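Long-range contacts in Alpha/beta hydrolase fold protein (Chitinophaga pinensis, PDB 4PW0), which is probably a serine hydrolase of the alpha/beta hydrolase fold, of unknown substrate: residues A[132-143]-A[234-245]; A[159-167]-A[174-184]. All coordinates share one frame; numbering follows the deposited sequence. Where two conformers were deposited one is given.

Contact 1 (A[132-143]-A[234-245]); sequences IVGAAPQGVKVL and DEMMDTYNSYEL
Met237, a selenomethionine, lays its side chain along the backbone of Gly134 and Ala135, with CG 3.4 Å from Gly134 O and SE reaching CD2 of Leu143. These are the C-terminal ends of central strands in an alpha/beta hydrolase sheet, where the loops after strands 127-133 and 226-231 meet beside the probable nucleophile elbow; Met237 also touches Ser110. Asp234, the likely acid of a Ser-His-Asp triad, turns OD2 to His262 and Gln230, while its OD1 accepts from Met237 N in an Asx motif, met from well above the carboxylate plane. No direct hydrogen bond joins the two segments, and bridging waters do that work. One donates to Ala135 O and Asp238 O and accepts from Ser242 OG; a second links Ser242 OG to Ala135 N. From helix 240-245, Leu245 CG packs at 4.0 Å on Pro137 CD. Val142 sets its two methyls against successive carbonyls of the opposing loop: CG1, lodged between its own backbone N and carbonyl carbon (chi1 66°), meets Met237 O, and CG2 lies near Met236 O. Asn241 brings its amide against Val140 CG1, and its ND2 is fixed by a nearly straight bond of 2.9 Å to Met237 O, which lies close to the amide plane.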
loop_
_atom_site.group_PDB
_atom_site.type_symbol
_atom_site.label_atom_id
_atom_site.label_comp_id
_atom_site.label_asym_id
_atom_site.label_seq_id
_atom_site.Cartn_x
_atom_site.Cartn_y
_atom_site.Cartn_z
ATOM N N ILE A 132 -2.034 5.833 10.331
ATOM C CA ILE A 132 -1.503 5.041 11.430
ATOM C C ILE A 132 -0.241 4.364 10.913
ATOM O O ILE A 132 -0.312 3.620 9.934
ATOM C CB ILE A 132 -2.495 3.987 11.941
ATOM C CG1 ILE A 132 -3.749 4.640 12.474
ATOM C CG2 ILE A 132 -1.825 3.089 12.986
ATOM C CD1 ILE A 132 -4.864 3.675 12.783
ATOM N N VAL A 133 0.876 4.601 11.591
ATOM C CA VAL A 133 2.163 3.988 11.220
ATOM C C VAL A 133 2.665 3.177 12.399
ATOM O O VAL A 133 2.719 3.691 13.518
ATOM C CB VAL A 133 3.216 5.028 10.839
ATOM C CG1 VAL A 133 4.497 4.360 10.394
ATOM C CG2 VAL A 133 2.668 5.989 9.794
ATOM N N GLY A 134 3.050 1.923 12.166
ATOM C CA GLY A 134 3.739 1.181 13.207
ATOM C C GLY A 134 2.951 1.022 14.490
ATOM O O GLY A 134 3.514 1.235 15.587
ATOM N N ALA A 135 1.685 0.645 14.414
ATOM C CA ALA A 135 0.869 0.527 15.614
ATOM C C ALA A 135 -0.015 -0.714 15.581
ATOM O O ALA A 135 0.317 -1.694 14.896
ATOM C CB ALA A 135 0.103 1.816 15.873
ATOM N N ALA A 136 -1.079 -0.712 16.398
ATOM C CA ALA A 136 -1.839 -1.940 16.644
ATOM C C ALA A 136 -3.113 -1.518 17.359
ATOM O O ALA A 136 -3.136 -0.473 18.010
ATOM C CB ALA A 136 -1.050 -2.926 17.511
ATOM N N PRO A 137 -4.152 -2.355 17.246
ATOM C CA PRO A 137 -5.358 -2.061 18.037
ATOM C C PRO A 137 -5.175 -2.339 19.544
ATOM O O PRO A 137 -4.243 -3.038 19.946
ATOM C CB PRO A 137 -6.371 -3.011 17.471
ATOM C CG PRO A 137 -5.672 -3.988 16.648
ATOM C CD PRO A 137 -4.255 -3.617 16.483
ATOM N N GLN A 138 -6.110 -1.827 20.329
ATOM C CA GLN A 138 -6.178 -2.162 21.736
ATOM C C GLN A 138 -6.216 -3.682 21.926
ATOM O O GLN A 138 -6.857 -4.405 21.175
ATOM C CB GLN A 138 -7.441 -1.614 22.381
ATOM C CG GLN A 138 -7.539 -0.123 22.509
ATOM C CD GLN A 138 -8.813 0.314 23.173
ATOM O OE1 GLN A 138 -9.880 -0.208 22.863
ATOM N NE2 GLN A 138 -8.731 1.292 24.036
ATOM N N GLY A 139 -5.596 -4.127 23.014
ATOM C CA GLY A 139 -5.775 -5.487 23.497
ATOM C C GLY A 139 -4.821 -6.525 22.973
ATOM O O GLY A 139 -4.884 -7.699 23.326
ATOM N N VAL A 140 -3.880 -6.118 22.127
ATOM C CA VAL A 140 -3.033 -7.106 21.480
ATOM C C VAL A 140 -2.012 -7.713 22.427
ATOM O O VAL A 140 -1.349 -7.013 23.206
ATOM C CB VAL A 140 -2.313 -6.492 20.262
ATOM C CG1 VAL A 140 -3.311 -6.271 19.128
ATOM C CG2 VAL A 140 -1.520 -5.213 20.585
ATOM N N LYS A 141 -1.851 -9.033 22.333
ATOM C CA LYS A 141 -0.992 -9.776 23.232
ATOM C C LYS A 141 0.481 -9.404 23.111
ATOM O O LYS A 141 1.240 -9.507 24.067
ATOM C CB LYS A 141 -1.192 -11.283 23.002
ATOM C CG LYS A 141 -2.625 -11.786 23.101
ATOM C CD LYS A 141 -3.309 -11.430 24.415
ATOM C CE LYS A 141 -4.585 -12.235 24.593
ATOM N NZ LYS A 141 -5.432 -11.587 25.621
ATOM N N VAL A 142 0.917 -8.974 21.932
ATOM C CA VAL A 142 2.338 -8.681 21.738
ATOM C C VAL A 142 2.798 -7.581 22.706
ATOM O O VAL A 142 3.947 -7.578 23.122
ATOM C CB VAL A 142 2.651 -8.298 20.264
ATOM C CG1 VAL A 142 1.985 -6.992 19.875
ATOM C CG2 VAL A 142 4.151 -8.244 19.989
ATOM N N LEU A 143 1.911 -6.651 23.057
ATOM C CA LEU A 143 2.300 -5.552 23.918
ATOM C C LEU A 143 2.427 -5.990 25.379
ATOM O O LEU A 143 2.995 -5.260 26.166
ATOM C CB LEU A 143 1.317 -4.395 23.806
ATOM C CG LEU A 143 1.435 -3.647 22.460
ATOM C CD1 LEU A 143 0.335 -2.630 22.344
ATOM C CD2 LEU A 143 2.813 -2.979 22.286
ATOM N N ASP A 234 7.544 -5.861 12.219
ATOM C CA ASP A 234 7.568 -4.967 13.369
ATOM C C ASP A 234 7.478 -5.874 14.622
ATOM O O ASP A 234 6.435 -6.431 14.934
ATOM C CB ASP A 234 6.418 -3.965 13.322
ATOM C CG ASP A 234 6.376 -3.045 14.501
ATOM O OD1 ASP A 234 6.937 -3.363 15.556
ATOM O OD2 ASP A 234 5.727 -1.951 14.371
ATOM N N GLU A 235 8.625 -6.060 15.281
ATOM C CA GLU A 235 8.720 -6.885 16.497
ATOM C C GLU A 235 7.895 -6.362 17.676
ATOM O O GLU A 235 7.412 -7.132 18.524
ATOM C CB GLU A 235 10.205 -7.002 16.949
ATOM C CG GLU A 235 10.400 -7.888 18.173
ATOM C CD GLU A 235 11.836 -8.259 18.560
ATOM O OE1 GLU A 235 12.826 -7.592 18.172
ATOM O OE2 GLU A 235 11.952 -9.272 19.313
HETATM N N MSE A 236 7.789 -5.035 17.782
HETATM C CA MSE A 236 7.095 -4.409 18.890
HETATM C C MSE A 236 5.586 -4.603 18.801
HETATM O O MSE A 236 4.925 -4.825 19.813
HETATM C CB MSE A 236 7.455 -2.906 18.871
HETATM C CG MSE A 236 6.797 -2.127 19.998
HETATM SE SE MSE A 236 7.132 -0.209 19.844
HETATM C CE MSE A 236 9.059 -0.255 20.012
HETATM N N MSE A 237 5.049 -4.438 17.580
HETATM C CA MSE A 237 3.611 -4.339 17.376
HETATM C C MSE A 237 3.003 -5.554 16.684
HETATM O O MSE A 237 1.771 -5.675 16.718
HETATM C CB MSE A 237 3.308 -3.133 16.499
HETATM C CG MSE A 237 3.747 -1.796 17.081
HETATM SE SE MSE A 237 2.670 -1.324 18.649
HETATM C CE MSE A 237 3.487 0.393 19.009
ATOM N N ASP A 238 3.845 -6.379 16.047
ATOM C CA ASP A 238 3.494 -7.543 15.172
ATOM C C ASP A 238 2.880 -6.981 13.866
ATOM O O ASP A 238 1.785 -6.413 13.885
ATOM C CB ASP A 238 2.558 -8.544 15.883
ATOM C CG ASP A 238 2.346 -9.824 15.087
ATOM O OD1 ASP A 238 2.610 -9.864 13.871
ATOM O OD2 ASP A 238 1.965 -10.839 15.732
ATOM N N THR A 239 3.561 -7.179 12.760
ATOM C CA THR A 239 3.050 -6.749 11.484
ATOM C C THR A 239 1.623 -7.227 11.247
ATOM O O THR A 239 0.825 -6.494 10.659
ATOM C CB THR A 239 4.000 -7.182 10.391
ATOM O OG1 THR A 239 5.212 -6.431 10.549
ATOM C CG2 THR A 239 3.427 -6.965 8.989
ATOM N N TYR A 240 1.286 -8.447 11.680
ATOM C CA TYR A 240 -0.060 -8.944 11.420
ATOM C C TYR A 240 -1.135 -8.104 12.046
ATOM O O TYR A 240 -2.262 -8.019 11.541
ATOM C CB TYR A 240 -0.182 -10.401 11.888
ATOM C CG TYR A 240 -1.459 -11.041 11.415
ATOM C CD1 TYR A 240 -1.582 -11.516 10.157
ATOM C CD2 TYR A 240 -2.535 -11.078 12.248
ATOM C CE1 TYR A 240 -2.770 -12.067 9.708
ATOM C CE2 TYR A 240 -3.756 -11.607 11.825
ATOM C CZ TYR A 240 -3.849 -12.114 10.559
ATOM O OH TYR A 240 -5.031 -12.653 10.087
ATOM N N ASN A 241 -0.800 -7.412 13.125
ATOM C CA ASN A 241 -1.775 -6.503 13.738
ATOM C C ASN A 241 -2.162 -5.300 12.869
ATOM O O ASN A 241 -3.221 -4.689 13.092
ATOM C CB ASN A 241 -1.347 -6.075 15.124
ATOM C CG ASN A 241 -1.508 -7.194 16.112
ATOM O OD1 ASN A 241 -2.490 -7.966 16.039
ATOM N ND2 ASN A 241 -0.592 -7.281 17.054
ATOM N N SER A 242 -1.334 -4.972 11.874
ATOM C CA SER A 242 -1.710 -3.960 10.907
ATOM C C SER A 242 -2.678 -4.533 9.874
ATOM O O SER A 242 -3.594 -3.814 9.401
ATOM C CB SER A 242 -0.479 -3.343 10.259
ATOM O OG SER A 242 0.214 -2.520 11.202
ATOM N N TYR A 243 -2.480 -5.788 9.505
ATOM C CA TYR A 243 -3.498 -6.495 8.727
ATOM C C TYR A 243 -4.812 -6.574 9.504
ATOM O O TYR A 243 -5.893 -6.358 8.942
ATOM C CB TYR A 243 -3.003 -7.863 8.268
ATOM C CG TYR A 243 -3.948 -8.608 7.345
ATOM C CD1 TYR A 243 -4.482 -8.007 6.255
ATOM C CD2 TYR A 243 -4.346 -9.898 7.623
ATOM C CE1 TYR A 243 -5.329 -8.649 5.421
ATOM C CE2 TYR A 243 -5.235 -10.548 6.801
ATOM C CZ TYR A 243 -5.689 -9.891 5.670
ATOM O OH TYR A 243 -6.520 -10.495 4.782
ATOM N N GLU A 244 -4.749 -6.811 10.817
ATOM C CA GLU A 244 -5.959 -6.784 11.639
ATOM C C GLU A 244 -6.654 -5.439 11.618
ATOM O O GLU A 244 -7.888 -5.370 11.494
ATOM C CB GLU A 244 -5.679 -7.156 13.108
ATOM C CG GLU A 244 -5.468 -8.640 13.314
ATOM C CD GLU A 244 -6.766 -9.442 13.261
ATOM O OE1 GLU A 244 -7.850 -8.828 13.042
ATOM O OE2 GLU A 244 -6.699 -10.673 13.456
ATOM N N LEU A 245 -5.897 -4.349 11.724
ATOM C CA LEU A 245 -6.485 -3.017 11.584
ATOM C C LEU A 245 -7.215 -2.898 10.257
ATOM O O LEU A 245 -8.355 -2.395 10.186
ATOM C CB LEU A 245 -5.449 -1.877 11.738
ATOM C CG LEU A 245 -4.975 -1.559 13.158
ATOM C CD1 LEU A 245 -3.740 -0.711 13.108
ATOM C CD2 LEU A 245 -6.077 -0.858 13.957
HETATM O O HOH W 1 1.323 -3.715 13.410
HETATM O O HOH W 2 0.454 0.226 11.737
HETATM O O HOH W 3 -0.493 -9.416 19.258
HETATM O O HOH W 4 5.886 -5.546 22.346
#

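Contact 2 (A[159-167]-A[174-184]); sequences KERFLFIFF and RSKGLATLGRL
Phe167 spreads one ring face over Gly177, whose CA stands 3.4 Å from the ring centroid and almost on the ring normal, a CH-pi contact. Leu163 CD2 also comes down on the Gly177 backbone, 3.7 Å from Gly177 CA, so that two side chains of segment 159-167 share this glycine. Phe162 extends with CG opposite its backbone N (chi1 -174°), which carries the ring across to helix 174-184. There it is a knob in a hole formed by Gly177, Thr180, Leu181 and Leu184. Leu181 CD2 covers one face, 3.7 Å from the centroid and displaced toward the rim, whereas Thr180 CG2 and Gly177 O approach the edge. The hydroxyl of Thr180 is turned back to its own helix, giving its proton to Lys176 O.

This pairing of consecutive helices belongs to the helical region inserted between strands 127-133 and 226-231 of the alpha/beta hydrolase fold, resembling the cap of many relatives. The short segments cross at 121° with their axes 10.0 Å apart.

Toward the partly exposed end, Arg174 bends at chi3 (64°) and folds its guanidinium over Leu163, whose CD1 lies 3.5 Å from Arg174 CZ, above the centre of that plane. The group's edge faces Glu160: Arg174 NH2 donates to the syn lone pair of Glu160 OE2 at 2.6 Å, nearly in the guanidinium plane. The anti lone pair of the same oxygen takes Lys159 NZ at 2.7 Å. Glu160 OE2 thus accepts from both cations, which probably keeps the carboxylate ionised. The aliphatic part of Lys159 lies against Leu178 and Leu181, with Lys159 CD 3.9 Å from Leu178 CD2.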
loop_
_atom_site.group_PDB
_atom_site.type_symbol
_atom_site.label_atom_id
_atom_site.label_comp_id
_atom_site.label_asym_id
_atom_site.label_seq_id
_atom_site.Cartn_x
_atom_site.Cartn_y
_atom_site.Cartn_z
ATOM N N LYS A 159 23.190 3.885 18.599
ATOM C CA LYS A 159 22.994 3.414 17.223
ATOM C C LYS A 159 22.375 2.027 17.254
ATOM O O LYS A 159 21.392 1.759 16.550
ATOM C CB LYS A 159 24.302 3.393 16.470
ATOM C CG LYS A 159 24.188 2.850 15.053
ATOM C CD LYS A 159 25.153 1.790 14.608
ATOM C CE LYS A 159 25.676 0.895 15.658
ATOM N NZ LYS A 159 26.314 -0.273 15.085
ATOM N N GLU A 160 22.912 1.123 18.071
ATOM C CA GLU A 160 22.355 -0.233 18.116
ATOM C C GLU A 160 20.954 -0.250 18.713
ATOM O O GLU A 160 20.117 -1.071 18.198
ATOM C CB GLU A 160 23.257 -1.200 18.896
ATOM C CG GLU A 160 24.461 -1.669 18.088
ATOM C CD GLU A 160 24.084 -2.496 16.860
ATOM O OE1 GLU A 160 23.286 -3.428 17.006
ATOM O OE2 GLU A 160 24.582 -2.236 15.790
ATOM N N ARG A 161 20.665 0.585 19.685
ATOM C CA ARG A 161 19.328 0.662 20.240
ATOM C C ARG A 161 18.331 1.099 19.138
ATOM O O ARG A 161 17.231 0.528 18.994
ATOM C CB ARG A 161 19.276 1.604 21.445
ATOM C CG ARG A 161 17.997 1.547 22.253
ATOM C CD ARG A 161 17.956 2.555 23.397
ATOM N NE ARG A 161 18.681 2.142 24.630
ATOM C CZ ARG A 161 18.668 2.847 25.777
ATOM N NH1 ARG A 161 17.852 3.874 25.935
ATOM N NH2 ARG A 161 19.349 2.438 26.840
ATOM N N PHE A 162 18.705 2.138 18.380
ATOM C CA PHE A 162 17.882 2.653 17.286
ATOM C C PHE A 162 17.643 1.580 16.211
ATOM O O PHE A 162 16.488 1.387 15.790
ATOM C CB PHE A 162 18.609 3.857 16.696
ATOM C CG PHE A 162 17.809 4.608 15.634
ATOM C CD1 PHE A 162 16.771 5.442 15.980
ATOM C CD2 PHE A 162 18.117 4.474 14.322
ATOM C CE1 PHE A 162 16.068 6.153 15.006
ATOM C CE2 PHE A 162 17.443 5.188 13.346
ATOM C CZ PHE A 162 16.412 6.017 13.684
ATOM N N LEU A 163 18.684 0.858 15.793
ATOM C CA LEU A 163 18.520 -0.164 14.762
ATOM C C LEU A 163 17.702 -1.322 15.308
ATOM O O LEU A 163 16.847 -1.887 14.578
ATOM C CB LEU A 163 19.847 -0.644 14.227
ATOM C CG LEU A 163 20.690 0.433 13.499
ATOM C CD1 LEU A 163 21.980 -0.178 13.003
ATOM C CD2 LEU A 163 19.958 1.046 12.336
ATOM N N PHE A 164 17.891 -1.657 16.575
ATOM C CA PHE A 164 17.126 -2.755 17.206
ATOM C C PHE A 164 15.637 -2.456 17.227
ATOM O O PHE A 164 14.807 -3.343 16.956
ATOM C CB PHE A 164 17.671 -3.057 18.619
ATOM C CG PHE A 164 16.854 -4.063 19.393
ATOM C CD1 PHE A 164 17.037 -5.398 19.148
ATOM C CD2 PHE A 164 15.938 -3.690 20.314
ATOM C CE1 PHE A 164 16.253 -6.326 19.819
ATOM C CE2 PHE A 164 15.177 -4.623 21.020
ATOM C CZ PHE A 164 15.344 -5.930 20.746
ATOM N N ILE A 165 15.275 -1.244 17.629
ATOM C CA ILE A 165 13.898 -0.876 17.735
ATOM C C ILE A 165 13.240 -0.676 16.389
ATOM O O ILE A 165 12.035 -0.950 16.271
ATOM C CB ILE A 165 13.733 0.380 18.627
ATOM C CG1 ILE A 165 14.074 0.025 20.079
ATOM C CG2 ILE A 165 12.356 1.000 18.515
ATOM C CD1 ILE A 165 13.111 -0.892 20.829
ATOM N N PHE A 166 13.936 -0.088 15.433
ATOM C CA PHE A 166 13.283 0.429 14.234
ATOM C C PHE A 166 13.536 -0.311 12.933
ATOM O O PHE A 166 12.810 -0.118 11.944
ATOM C CB PHE A 166 13.564 1.922 14.022
ATOM C CG PHE A 166 12.940 2.807 15.064
ATOM C CD1 PHE A 166 11.579 2.960 15.167
ATOM C CD2 PHE A 166 13.740 3.542 15.942
ATOM C CE1 PHE A 166 11.025 3.804 16.087
ATOM C CE2 PHE A 166 13.192 4.352 16.873
ATOM C CZ PHE A 166 11.812 4.507 16.962
ATOM N N PHE A 167 14.578 -1.142 12.874
ATOM C CA PHE A 167 15.037 -1.707 11.594
ATOM C C PHE A 167 15.144 -3.241 11.605
ATOM O O PHE A 167 15.193 -3.831 12.681
ATOM C CB PHE A 167 16.346 -1.010 11.119
ATOM C CG PHE A 167 16.090 0.427 10.754
ATOM C CD1 PHE A 167 16.079 1.422 11.729
ATOM C CD2 PHE A 167 15.725 0.736 9.467
ATOM C CE1 PHE A 167 15.674 2.688 11.399
ATOM C CE2 PHE A 167 15.330 2.026 9.147
ATOM C CZ PHE A 167 15.313 2.979 10.125
ATOM N N ARG A 174 19.521 -2.036 7.758
ATOM C CA ARG A 174 20.362 -1.319 8.708
ATOM C C ARG A 174 21.007 -0.087 8.051
ATOM O O ARG A 174 21.143 0.938 8.741
ATOM C CB ARG A 174 21.385 -2.239 9.314
ATOM C CG ARG A 174 20.778 -3.248 10.287
ATOM C CD ARG A 174 21.768 -4.290 10.766
ATOM N NE ARG A 174 22.874 -3.766 11.540
ATOM C CZ ARG A 174 22.864 -3.585 12.869
ATOM N NH1 ARG A 174 21.772 -3.725 13.613
ATOM N NH2 ARG A 174 23.969 -3.144 13.443
ATOM N N SER A 175 21.412 -0.170 6.789
ATOM C CA SER A 175 21.954 1.003 6.131
ATOM C C SER A 175 20.945 2.114 5.960
ATOM O O SER A 175 21.288 3.295 6.043
ATOM C CB SER A 175 22.595 0.638 4.822
ATOM O OG SER A 175 23.753 -0.109 5.082
ATOM N N LYS A 176 19.672 1.749 5.740
ATOM C CA LYS A 176 18.623 2.780 5.703
ATOM C C LYS A 176 18.382 3.328 7.097
ATOM O O LYS A 176 17.933 4.481 7.236
ATOM C CB LYS A 176 17.365 2.216 5.052
ATOM C CG LYS A 176 17.557 1.961 3.555
ATOM C CD LYS A 176 16.443 1.341 2.784
ATOM C CE LYS A 176 16.751 1.297 1.263
ATOM N NZ LYS A 176 16.840 2.564 0.468
ATOM N N GLY A 177 18.679 2.553 8.141
ATOM C CA GLY A 177 18.661 3.038 9.506
ATOM C C GLY A 177 19.765 4.057 9.771
ATOM O O GLY A 177 19.521 5.096 10.412
ATOM N N LEU A 178 20.992 3.775 9.322
ATOM C CA LEU A 178 22.060 4.763 9.451
ATOM C C LEU A 178 21.676 6.031 8.684
ATOM O O LEU A 178 21.920 7.146 9.202
ATOM C CB LEU A 178 23.374 4.193 8.923
ATOM C CG LEU A 178 23.972 3.001 9.669
ATOM C CD1 LEU A 178 25.344 2.701 9.056
ATOM C CD2 LEU A 178 24.074 3.285 11.162
ATOM N N ALA A 179 21.072 5.917 7.498
ATOM C CA ALA A 179 20.629 7.108 6.786
ATOM C C ALA A 179 19.632 7.920 7.598
ATOM O O ALA A 179 19.694 9.153 7.634
ATOM C CB ALA A 179 20.064 6.773 5.431
ATOM N N THR A 180 18.714 7.241 8.293
ATOM C CA THR A 180 17.744 7.947 9.135
ATOM C C THR A 180 18.425 8.709 10.266
ATOM O O THR A 180 18.085 9.869 10.531
ATOM C CB THR A 180 16.723 6.978 9.708
ATOM O OG1 THR A 180 16.114 6.209 8.657
ATOM C CG2 THR A 180 15.643 7.715 10.455
ATOM N N LEU A 181 19.406 8.085 10.907
ATOM C CA LEU A 181 20.173 8.782 11.954
ATOM C C LEU A 181 20.775 10.047 11.429
ATOM O O LEU A 181 20.715 11.088 12.093
ATOM C CB LEU A 181 21.271 7.901 12.465
ATOM C CG LEU A 181 20.777 6.847 13.357
ATOM C CD1 LEU A 181 21.937 5.919 13.720
ATOM C CD2 LEU A 181 20.126 7.411 14.641
ATOM N N GLY A 182 21.311 10.016 10.206
ATOM C CA GLY A 182 21.876 11.231 9.655
ATOM C C GLY A 182 20.809 12.273 9.377
ATOM O O GLY A 182 21.025 13.461 9.572
ATOM N N ARG A 183 19.628 11.862 8.879
ATOM C CA ARG A 183 18.572 12.811 8.644
ATOM C C ARG A 183 18.170 13.490 9.966
ATOM O O ARG A 183 17.863 14.684 9.941
ATOM C CB ARG A 183 17.384 12.176 7.969
ATOM C CG ARG A 183 17.688 11.693 6.554
ATOM C CD ARG A 183 16.515 11.521 5.639
ATOM N NE ARG A 183 15.545 10.594 6.210
ATOM C CZ ARG A 183 15.656 9.264 6.185
ATOM N NH1 ARG A 183 16.698 8.677 5.615
ATOM N NH2 ARG A 183 14.715 8.537 6.797
ATOM N N LEU A 184 18.224 12.781 11.086
ATOM C CA LEU A 184 17.863 13.337 12.417
ATOM C C LEU A 184 18.915 14.327 12.932
ATOM O O LEU A 184 18.660 15.083 13.870
ATOM C CB LEU A 184 17.659 12.246 13.464
ATOM C CG LEU A 184 16.465 11.333 13.118
ATOM C CD1 LEU A 184 16.273 10.336 14.233
ATOM C CD2 LEU A 184 15.168 12.048 12.866
HETATM O O HOH W 5 18.536 -3.787 13.035
#

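Overall arrangement
The two contacts illustrate how chemistry follows depth in one fold. Contact 1 is the more buried: it joins the loop after strand 127-133 to the loop after strand 226-231 and the helix that follows it, next to the probable triad, and relies on backbone-facing packing and bridging waters. Contact 2, centred about 21 Å from the centre of contact 1, lies wholly in the helical insertion, pairs helix with helix, and combines aromatic packing with a salt-bridge network at its more exposed end. Along the sequence it falls within the excursion between the segments of contact 1. The two meet directly where Met236 CE packs 3.8 Å from Ile165 CG2 and Glu235 touches the Phe164 ring, so the insertion adjoins the loop that carries Asp234.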